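Local structure of translation initiation factor eIF-2B (1VB5) at the interface of chains A and B. The protein is the regulatory subunit of archaeal initiation factor 2B, of the eIF-2B alpha/beta/delta family, and probably takes part in exchanging initiation factor 2-bound GDP for GTP. Numbering follows the deposited sequence. Chains: chain A/B, translation initiation factor eIF-2B.

The interface of chains A and B. Residues chain A 154, 157; chain B 242-244.
A:Arg154 and B:Asn243 form one patch of the two-fold symmetric interface between two copies of the protein in the deposited assembly, where a loop of one subunit reaches a helix of its copy and adds a small polar patch to the pairing of the chains. The patch illustrates how a long side chain can serve a protein–protein contact by crossing the partner side chain at an angle. A:Arg154 projects from helix 148-158 with its side chain stretched out through CD to NE (chi2 174°, chi3 -174°), which carries the guanidinium past the asparagine towards the loop backbone. Its NE comes 3.5 Å from the amide nitrogen ND2 of B:Asn243, and the guanidinium and amide planes are turned 63° apart. Two nitrogens thus face each other, an approach better read as packing than as pairing; the asparagine is poorly ordered, so the orientation of its amide is uncertain. Further out, the NH2 corner of the guanidinium meets B:Gly242 edge-on, 3.9 Å from its CA in the guanidinium plane. One helical turn on, A:Glu157 borders the same asparagine more loosely, its carboxylate OE1 standing 4.3 Å from OD1 of the amide. B:Val244, which begins strand 244-245, turns CG2 towards the arginine, 4.3 Å from NE, and lends an apolar flank. Together with its symmetry-related twin, this modest contact probably helps to hold the loop of each subunit against the other's helix, supporting the regulatory subunit's self-association if this pairing is the one used in solution.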
# COMPACT_ATOMS: atom_id res chain seq x y z
N ARG A 154 12.32 5.27 14.47
CA ARG A 154 12.84 5.79 15.73
C ARG A 154 14.16 5.11 16.11
O ARG A 154 15.01 5.72 16.75
CB ARG A 154 11.80 5.61 16.84
CG ARG A 154 10.53 6.40 16.55
CD ARG A 154 9.42 6.14 17.55
NE ARG A 154 8.20 6.81 17.12
CZ ARG A 154 7.08 6.19 16.79
NH1 ARG A 154 7.00 4.86 16.84
NH2 ARG A 154 6.03 6.89 16.39
N GLU A 157 16.82 6.57 13.81
CA GLU A 157 17.05 7.93 14.28
C GLU A 157 18.00 7.88 15.47
O GLU A 157 18.95 8.66 15.56
CB GLU A 157 15.72 8.56 14.68
CG GLU A 157 15.72 10.07 14.73
CD GLU A 157 14.32 10.61 14.96
OE1 GLU A 157 13.76 10.37 16.05
OE2 GLU A 157 13.77 11.26 14.03
N GLY B 242 2.85 10.27 14.66
CA GLY B 242 3.74 10.01 15.77
C GLY B 242 4.59 11.27 15.81
O GLY B 242 4.07 12.38 15.73
N ASN B 243 5.90 11.12 15.92
CA ASN B 243 6.77 12.29 15.92
C ASN B 243 7.61 12.22 14.64
O ASN B 243 8.64 12.88 14.51
CB ASN B 243 7.68 12.27 17.16
CG ASN B 243 8.60 11.04 17.20
OD1 ASN B 243 9.55 10.92 16.42
ND2 ASN B 243 8.31 10.12 18.13
N VAL B 244 7.12 11.42 13.69
CA VAL B 244 7.83 11.19 12.44
C VAL B 244 7.27 11.88 11.20
O VAL B 244 6.07 11.81 10.92
CB VAL B 244 7.89 9.67 12.16
CG1 VAL B 244 8.83 9.39 11.00
CG2 VAL B 244 8.34 8.93 13.42